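Beta-lactamase (Sphaerobacter thermophilus, PDB 4EWF) probably hydrolyses beta-lactams to substituted beta-amino acids, as a member of the class A beta-lactamase family. Local coordinates at residues S12-A17 with R261-A266; M59-R64 with N131-S136; R140-S145 with D165-A170. One frame throughout, in Å; residues are numbered along the deposited sequence.

How the contacts relate
Contact 1 pairs helix 12-22 with helix 249-266, near the two ends of the chain. These helices lie against the five-stranded antiparallel sheet through strand 27-33. Contacts 2 and 3 are nested inside the long loop that contact 1 closes, and they follow one another in series. Contact 2 crosses helices 55-67 and 127-136. Contact 3 ties the loop after helix 127-136 to helix 164-175. The centres of contacts 2 and 3 are about 11 Å apart, and N131 and I134 of contact 2 touch residues of 140-145. Contact 1 lies about 32 Å from contact 2, centre to centre, on the opposite side of the chain's centre. The first and last helices thus pair far from both.

Contact 1. Residues S12-A17 with R261-A266; sequences SGVAAA and RAALQA
V14 packs its CG2 methyl against the backbone and methyl groups of A262 and A263. The motif is an antiparallel helix pair: the first helix of the chain lies beside the last, as in the alpha/beta part of class A beta-lactamases. The axes of the two short segments approach to 8.3 Å, with their directions 174° apart. Small residues make this close spacing possible.

The V14 side chain has CG1 anti to the backbone N (chi1 178°). CG2 lies beside that N, and it is the branch that meets the other helix. It sits over the peptide joining A262 and A263, with V14 CG2 3.6 Å from A263 N. Two neighbouring methyls flank it: V14 CG2 is 3.9 Å from A262 CB and 4.1 Å from A263 CB. One turn further on, A266 CB is a looser neighbour.

A262 points its methyl toward helix 12-22. That methyl meets backbone of G13 and V14 as well as the valine methyl. V14 and A263 also touch I32 of strand 27-33, and A263 reaches L237 of strand 235-244. This seats the helix pair on one face of the sheet. The closest approaches of the A262 methyl are to main-chain atoms: A262 CB lies 3.8 Å from G13 O and 3.8 Å from V14 N.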
loop_
_atom_site.group_PDB
_atom_site.type_symbol
_atom_site.label_atom_id
_atom_site.label_comp_id
_atom_site.label_asym_id
_atom_site.label_seq_id
_atom_site.Cartn_x
_atom_site.Cartn_y
_atom_site.Cartn_z
ATOM N N SER A 12 21.824 -8.007 8.208
ATOM C CA SER A 12 22.815 -7.807 7.148
ATOM C C SER A 12 22.318 -8.213 5.756
ATOM O O SER A 12 22.698 -7.599 4.763
ATOM C CB SER A 12 24.134 -8.528 7.476
ATOM O OG SER A 12 23.967 -9.931 7.440
ATOM N N GLY A 13 21.475 -9.242 5.677
ATOM C CA GLY A 13 20.937 -9.673 4.396
ATOM C C GLY A 13 19.954 -8.659 3.834
ATOM O O GLY A 13 19.942 -8.377 2.639
ATOM N N VAL A 14 19.125 -8.094 4.704
ATOM C CA VAL A 14 18.223 -7.032 4.295
ATOM C C VAL A 14 19.022 -5.798 3.823
ATOM O O VAL A 14 18.730 -5.216 2.775
ATOM C CB VAL A 14 17.272 -6.645 5.448
ATOM C CG1 VAL A 14 16.354 -5.488 5.021
ATOM C CG2 VAL A 14 16.472 -7.860 5.895
ATOM N N ALA A 15 20.045 -5.422 4.588
ATOM C CA ALA A 15 20.905 -4.307 4.189
ATOM C C ALA A 15 21.589 -4.576 2.836
ATOM O O ALA A 15 21.666 -3.683 1.998
ATOM C CB ALA A 15 21.926 -3.993 5.270
ATOM N N ALA A 16 22.076 -5.803 2.627
ATOM C CA ALA A 16 22.679 -6.169 1.339
ATOM C C ALA A 16 21.697 -6.060 0.175
ATOM O O ALA A 16 22.074 -5.627 -0.916
ATOM C CB ALA A 16 23.274 -7.590 1.386
ATOM N N ALA A 17 20.453 -6.490 0.393
ATOM C CA ALA A 17 19.424 -6.399 -0.641
ATOM C C ALA A 17 19.163 -4.933 -1.002
ATOM O O ALA A 17 18.981 -4.573 -2.173
ATOM C CB ALA A 17 18.126 -7.070 -0.165
ATOM N N ARG A 261 12.054 -10.968 0.997
ATOM C CA ARG A 261 12.535 -12.310 1.253
ATOM C C ARG A 261 13.609 -12.332 2.347
ATOM O O ARG A 261 13.582 -13.187 3.243
ATOM C CB ARG A 261 13.087 -12.927 -0.025
ATOM C CG ARG A 261 13.480 -14.369 0.156
ATOM C CD ARG A 261 14.842 -14.639 -0.426
ATOM N NE ARG A 261 14.763 -15.231 -1.749
ATOM C CZ ARG A 261 15.333 -14.714 -2.833
ATOM N NH1 ARG A 261 15.219 -15.331 -4.006
ATOM N NH2 ARG A 261 16.023 -13.585 -2.745
ATOM N N ALA A 262 14.566 -11.411 2.246
ATOM C CA ALA A 262 15.651 -11.343 3.204
ATOM C C ALA A 262 15.086 -11.031 4.586
ATOM O O ALA A 262 15.597 -11.503 5.583
ATOM C CB ALA A 262 16.664 -10.270 2.788
ATOM N N ALA A 263 14.030 -10.221 4.635
ATOM C CA ALA A 263 13.406 -9.876 5.913
ATOM C C ALA A 263 12.682 -11.077 6.531
ATOM O O ALA A 263 12.736 -11.294 7.750
ATOM C CB ALA A 263 12.450 -8.679 5.741
ATOM N N LEU A 264 12.032 -11.876 5.684
ATOM C CA LEU A 264 11.356 -13.084 6.151
ATOM C C LEU A 264 12.363 -14.073 6.750
ATOM O O LEU A 264 12.113 -14.673 7.802
ATOM C CB LEU A 264 10.555 -13.741 5.016
ATOM C CG LEU A 264 9.247 -13.056 4.568
ATOM C CD1 LEU A 264 8.785 -13.602 3.213
ATOM C CD2 LEU A 264 8.124 -13.216 5.602
ATOM N N GLN A 265 13.495 -14.238 6.078
ATOM C CA GLN A 265 14.574 -15.079 6.605
ATOM C C GLN A 265 15.156 -14.511 7.903
ATOM O O GLN A 265 15.372 -15.241 8.871
ATOM C CB GLN A 265 15.680 -15.249 5.555
ATOM C CG GLN A 265 15.245 -16.035 4.304
ATOM C CD GLN A 265 16.250 -15.925 3.163
ATOM O OE1 GLN A 265 17.224 -15.175 3.248
ATOM N NE2 GLN A 265 16.012 -16.665 2.090
ATOM N N ALA A 266 15.405 -13.200 7.930
ATOM C CA ALA A 266 16.049 -12.587 9.101
ATOM C C ALA A 266 15.218 -12.761 10.386
ATOM O O ALA A 266 15.766 -12.961 11.466
ATOM C CB ALA A 266 16.348 -11.094 8.846
#

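Contact 2. Residues M59-R64 with N131-S136; sequences MIAVYR and NDVIAS
I60 meets V133 by methyl-to-methyl packing where two helices cross nearly at right angles. The axes of segments 59-64 and 131-136 cross at 100° and come within 9.2 Å. Helix 55-67 starts at an SxxK pattern, consistent with the buried helix behind the nucleophile in class A beta-lactamases.

I60 uses its short branch. I60 CG2 lies 3.7 Å from V133 CG1, and the two side chains run obliquely past each other. I60 also touches L137, just beyond helix 127-136, and M188 of helix 182-192.

A61 offers a small surface to the other branch of the valine. V133 CG2 comes 3.7 Å from A61 CA and also rests on the A61 methyl. V133 therefore wedges one methyl against each of two consecutive residues.

R64, one turn on from I60, carries the polar part. Its chain is extended from CG to NE and brings the guanidinium to S136. V133 CG2 lies over one face of the guanidinium, offset toward its rim. S136 OG lies at the edge, close to the plane. It accepts from R64 NH1 at 3.0 Å (148° at the hydrogen) and from R64 NH2 at 3.1 Å. R64 NE is bound separately by the carbonyl of A179.

The S136 hydroxyl donates in turn to V133 O, with OG to O at 2.8 Å. S136 OG thus accepts twice and donates once, and these three bonds set the orientation of the hydroxyl. The guanidinium charge may be favoured by the carbonyl-rich end of helix 127-136, where this serine stands.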
loop_
_atom_site.group_PDB
_atom_site.type_symbol
_atom_site.label_atom_id
_atom_site.label_comp_id
_atom_site.label_asym_id
_atom_site.label_seq_id
_atom_site.Cartn_x
_atom_site.Cartn_y
_atom_site.Cartn_z
HETATM N N MSE A 59 -8.999 4.098 1.850
HETATM C CA MSE A 59 -9.866 3.000 2.266
HETATM C C MSE A 59 -10.260 3.149 3.739
HETATM O O MSE A 59 -11.409 2.937 4.113
HETATM C CB MSE A 59 -9.168 1.659 2.058
HETATM C CG MSE A 59 -9.969 0.452 2.559
HETATM SE SE MSE A 59 -9.019 -1.218 2.212
HETATM C CE MSE A 59 -7.389 -0.914 3.162
ATOM N N ILE A 60 -9.295 3.513 4.579
ATOM C CA ILE A 60 -9.583 3.669 5.994
ATOM C C ILE A 60 -10.647 4.753 6.189
ATOM O O ILE A 60 -11.567 4.599 6.997
ATOM C CB ILE A 60 -8.303 3.968 6.812
ATOM C CG1 ILE A 60 -7.350 2.771 6.729
ATOM C CG2 ILE A 60 -8.664 4.262 8.267
ATOM C CD1 ILE A 60 -5.903 3.038 7.265
ATOM N N ALA A 61 -10.530 5.846 5.441
ATOM C CA ALA A 61 -11.509 6.929 5.569
ATOM C C ALA A 61 -12.897 6.417 5.210
ATOM O O ALA A 61 -13.886 6.765 5.858
ATOM C CB ALA A 61 -11.134 8.116 4.693
ATOM N N VAL A 62 -12.964 5.590 4.170
ATOM C CA VAL A 62 -14.233 4.999 3.762
ATOM C C VAL A 62 -14.853 4.137 4.868
ATOM O O VAL A 62 -16.016 4.325 5.237
ATOM C CB VAL A 62 -14.072 4.171 2.470
ATOM C CG1 VAL A 62 -15.344 3.406 2.175
ATOM C CG2 VAL A 62 -13.694 5.084 1.309
ATOM N N TYR A 63 -14.085 3.202 5.420
ATOM C CA TYR A 63 -14.640 2.340 6.464
ATOM C C TYR A 63 -15.013 3.097 7.740
ATOM O O TYR A 63 -15.959 2.711 8.435
ATOM C CB TYR A 63 -13.731 1.138 6.767
ATOM C CG TYR A 63 -13.828 0.064 5.702
ATOM C CD1 TYR A 63 -14.661 -1.040 5.877
ATOM C CD2 TYR A 63 -13.129 0.175 4.508
ATOM C CE1 TYR A 63 -14.773 -2.020 4.902
ATOM C CE2 TYR A 63 -13.235 -0.796 3.522
ATOM C CZ TYR A 63 -14.061 -1.896 3.726
ATOM O OH TYR A 63 -14.175 -2.861 2.745
ATOM N N ARG A 64 -14.292 4.175 8.046
ATOM C CA ARG A 64 -14.653 5.005 9.199
ATOM C C ARG A 64 -16.005 5.670 8.967
ATOM O O ARG A 64 -16.800 5.825 9.894
ATOM C CB ARG A 64 -13.594 6.075 9.474
ATOM C CG ARG A 64 -12.291 5.531 10.017
ATOM C CD ARG A 64 -11.480 6.634 10.661
ATOM N NE ARG A 64 -10.207 6.127 11.153
ATOM C CZ ARG A 64 -9.223 6.899 11.608
ATOM N NH1 ARG A 64 -9.364 8.220 11.626
ATOM N NH2 ARG A 64 -8.092 6.349 12.035
ATOM N N ASN A 131 -7.001 12.968 4.911
ATOM C CA ASN A 131 -5.934 13.603 5.683
ATOM C C ASN A 131 -6.179 13.571 7.196
ATOM O O ASN A 131 -5.231 13.456 7.981
ATOM C CB ASN A 131 -5.655 15.011 5.157
ATOM C CG ASN A 131 -4.962 14.979 3.783
ATOM O OD1 ASN A 131 -3.903 14.385 3.633
ATOM N ND2 ASN A 131 -5.588 15.579 2.781
ATOM N N ASP A 132 -7.446 13.631 7.601
ATOM C CA ASP A 132 -7.787 13.414 9.004
ATOM C C ASP A 132 -7.358 12.013 9.446
ATOM O O ASP A 132 -6.822 11.839 10.541
ATOM C CB ASP A 132 -9.284 13.633 9.261
ATOM C CG ASP A 132 -9.694 15.101 9.148
ATOM O OD1 ASP A 132 -8.802 15.976 9.213
ATOM O OD2 ASP A 132 -10.907 15.386 9.002
ATOM N N VAL A 133 -7.576 11.009 8.600
ATOM C CA VAL A 133 -7.135 9.650 8.938
ATOM C C VAL A 133 -5.626 9.614 9.122
ATOM O O VAL A 133 -5.092 9.083 10.113
ATOM C CB VAL A 133 -7.501 8.634 7.844
ATOM C CG1 VAL A 133 -6.658 7.366 7.986
ATOM C CG2 VAL A 133 -8.993 8.313 7.892
ATOM N N ILE A 134 -4.937 10.185 8.147
ATOM C CA ILE A 134 -3.487 10.167 8.129
ATOM C C ILE A 134 -2.940 10.812 9.406
ATOM O O ILE A 134 -2.036 10.269 10.037
ATOM C CB ILE A 134 -2.953 10.868 6.857
ATOM C CG1 ILE A 134 -3.280 10.019 5.626
ATOM C CG2 ILE A 134 -1.439 11.104 6.954
ATOM C CD1 ILE A 134 -3.105 10.764 4.322
ATOM N N ALA A 135 -3.517 11.948 9.804
ATOM C CA ALA A 135 -3.046 12.657 10.992
ATOM C C ALA A 135 -3.347 11.855 12.257
ATOM O O ALA A 135 -2.524 11.789 13.179
ATOM C CB ALA A 135 -3.698 14.062 11.084
ATOM N N SER A 136 -4.540 11.265 12.306
ATOM C CA SER A 136 -4.971 10.499 13.476
ATOM C C SER A 136 -4.116 9.242 13.642
ATOM O O SER A 136 -4.059 8.666 14.723
ATOM C CB SER A 136 -6.444 10.092 13.357
ATOM O OG SER A 136 -6.555 8.996 12.461
#

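Contact 3. Residues R140-S145 with D165-A170; sequences RDSNLS and DDYALA
D166 reaches from helix 164-175 to D141 and S142 of the loop that follows helix 127-136. In class A beta-lactamases the chain between the corresponding helices includes the omega loop, and this contact probably joins the two ends of that region.

Direct hydrogen bonds converge on one carboxylate oxygen. D141 N donates to D166 OD2 at 2.8 Å, with 147° at the hydrogen. S142 OG also donates to D166 OD2 at 2.8 Å. D166 OD2 receives D141 N on its syn lone pair, the side of OD1, and S142 OG on its anti lone pair. D166 CG lies anti to the D166 carbonyl carbon (chi1 -78°), which carries the carboxylate toward the loop.

Two waters add indirect links. Water 1 donates to D141 OD2 at 2.7 Å and to D166 OD1 at 3.1 Å, so it joins the two acids. Water 2 accepts from Y167 OH at 2.8 Å and donates to N143 O at 2.8 Å. It lies at the edge of the tyrosine ring, in its plane.

Packing is slight. S142 OG approaches Y167 CE2 to 3.7 Å. S142 also touches I134 of helix 127-136, and Y167 rests on V54 and M139.

Around the contact, N143 pairs through its backbone with W161, and D165 forms a salt bridge with R41. These tie both segments to their surroundings.

D141 OD2 and D166 OD2 stand 4.5 Å apart, so their charges would be expected to repel. Water 1 donates to both acids and may ease this. The two donors on D166 OD2 would tend to stabilise its negative charge. Y167, held to the loop through water 2, lies near the residues of an SxxK pattern without touching them, which is consistent with a place close to the active site.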
loop_
_atom_site.group_PDB
_atom_site.type_symbol
_atom_site.label_atom_id
_atom_site.label_comp_id
_atom_site.label_asym_id
_atom_site.label_seq_id
_atom_site.Cartn_x
_atom_site.Cartn_y
_atom_site.Cartn_z
ATOM N N ARG A 140 2.967 11.788 10.116
ATOM C CA ARG A 140 3.278 13.221 10.051
ATOM C C ARG A 140 3.782 13.756 8.709
ATOM O O ARG A 140 3.763 14.968 8.484
ATOM C CB ARG A 140 4.292 13.597 11.141
ATOM C CG ARG A 140 3.788 13.427 12.559
ATOM C CD ARG A 140 2.412 14.040 12.724
ATOM N NE ARG A 140 2.165 14.502 14.090
ATOM C CZ ARG A 140 2.415 15.738 14.518
ATOM N NH1 ARG A 140 2.922 16.644 13.686
ATOM N NH2 ARG A 140 2.157 16.071 15.777
ATOM N N ASP A 141 4.253 12.878 7.825
ATOM C CA ASP A 141 4.886 13.338 6.580
ATOM C C ASP A 141 4.187 12.844 5.318
ATOM O O ASP A 141 4.770 12.851 4.234
ATOM C CB ASP A 141 6.345 12.879 6.555
ATOM C CG ASP A 141 7.145 13.461 7.701
ATOM O OD1 ASP A 141 7.218 14.709 7.786
ATOM O OD2 ASP A 141 7.673 12.672 8.517
ATOM N N SER A 142 2.947 12.392 5.467
ATOM C CA SER A 142 2.207 11.853 4.339
ATOM C C SER A 142 0.930 12.656 4.082
ATOM O O SER A 142 0.434 13.341 4.973
ATOM C CB SER A 142 1.849 10.391 4.603
ATOM O OG SER A 142 3.027 9.619 4.786
ATOM N N ASN A 143 0.371 12.539 2.878
ATOM C CA ASN A 143 -0.830 13.314 2.564
ATOM C C ASN A 143 -1.526 12.774 1.319
ATOM O O ASN A 143 -0.919 12.057 0.512
ATOM C CB ASN A 143 -0.449 14.780 2.323
ATOM C CG ASN A 143 0.375 14.963 1.038
ATOM O OD1 ASN A 143 1.517 14.511 0.956
ATOM N ND2 ASN A 143 -0.222 15.600 0.021
ATOM N N LEU A 144 -2.801 13.124 1.180
ATOM C CA LEU A 144 -3.509 12.984 -0.083
ATOM C C LEU A 144 -3.996 14.374 -0.488
ATOM O O LEU A 144 -4.822 14.977 0.197
ATOM C CB LEU A 144 -4.703 12.032 0.061
ATOM C CG LEU A 144 -5.586 11.966 -1.188
ATOM C CD1 LEU A 144 -4.806 11.327 -2.315
ATOM C CD2 LEU A 144 -6.859 11.185 -0.915
ATOM N N SER A 145 -3.465 14.899 -1.586
ATOM C CA SER A 145 -3.798 16.250 -2.012
ATOM C C SER A 145 -4.136 16.278 -3.496
ATOM O O SER A 145 -4.557 17.298 -4.020
ATOM C CB SER A 145 -2.636 17.209 -1.708
ATOM O OG SER A 145 -2.404 17.288 -0.301
ATOM N N ASP A 165 8.272 4.978 7.090
ATOM C CA ASP A 165 7.845 5.015 8.495
ATOM C C ASP A 165 6.334 5.204 8.636
ATOM O O ASP A 165 5.676 4.498 9.416
ATOM C CB ASP A 165 8.517 6.170 9.263
ATOM C CG ASP A 165 9.956 5.862 9.661
ATOM O OD1 ASP A 165 10.408 4.702 9.507
ATOM O OD2 ASP A 165 10.637 6.796 10.126
ATOM N N ASP A 166 5.798 6.190 7.924
ATOM C CA ASP A 166 4.372 6.491 8.006
ATOM C C ASP A 166 3.511 5.320 7.531
ATOM O O ASP A 166 2.489 5.008 8.136
ATOM C CB ASP A 166 4.032 7.729 7.168
ATOM C CG ASP A 166 4.419 9.037 7.864
ATOM O OD1 ASP A 166 5.024 8.979 8.965
ATOM O OD2 ASP A 166 4.138 10.122 7.297
ATOM N N TYR A 167 3.910 4.684 6.437
ATOM C CA TYR A 167 3.098 3.601 5.888
ATOM C C TYR A 167 3.192 2.317 6.704
ATOM O O TYR A 167 2.256 1.516 6.725
ATOM C CB TYR A 167 3.345 3.418 4.372
ATOM C CG TYR A 167 2.440 4.383 3.643
ATOM C CD1 TYR A 167 1.232 3.955 3.127
ATOM C CD2 TYR A 167 2.742 5.746 3.582
ATOM C CE1 TYR A 167 0.359 4.829 2.507
ATOM C CE2 TYR A 167 1.862 6.648 2.968
ATOM C CZ TYR A 167 0.665 6.169 2.436
ATOM O OH TYR A 167 -0.230 7.013 1.811
ATOM N N ALA A 168 4.295 2.144 7.428
ATOM C CA ALA A 168 4.369 1.043 8.373
ATOM C C ALA A 168 3.378 1.288 9.527
ATOM O O ALA A 168 2.679 0.369 9.952
ATOM C CB ALA A 168 5.802 0.848 8.883
ATOM N N LEU A 169 3.281 2.530 10.008
ATOM C CA LEU A 169 2.290 2.830 11.048
ATOM C C LEU A 169 0.888 2.487 10.562
ATOM O O LEU A 169 0.061 1.980 11.321
ATOM C CB LEU A 169 2.322 4.305 11.460
ATOM C CG LEU A 169 3.601 4.820 12.102
ATOM C CD1 LEU A 169 3.532 6.341 12.279
ATOM C CD2 LEU A 169 3.854 4.103 13.446
ATOM N N ALA A 170 0.615 2.779 9.297
ATOM C CA ALA A 170 -0.717 2.539 8.743
ATOM C C ALA A 170 -1.067 1.060 8.795
ATOM O O ALA A 170 -2.162 0.685 9.212
ATOM C CB ALA A 170 -0.811 3.061 7.298
HETATM O O HOH W 1 7.916 9.934 8.484
HETATM O O HOH W 2 0.445 9.644 1.150
#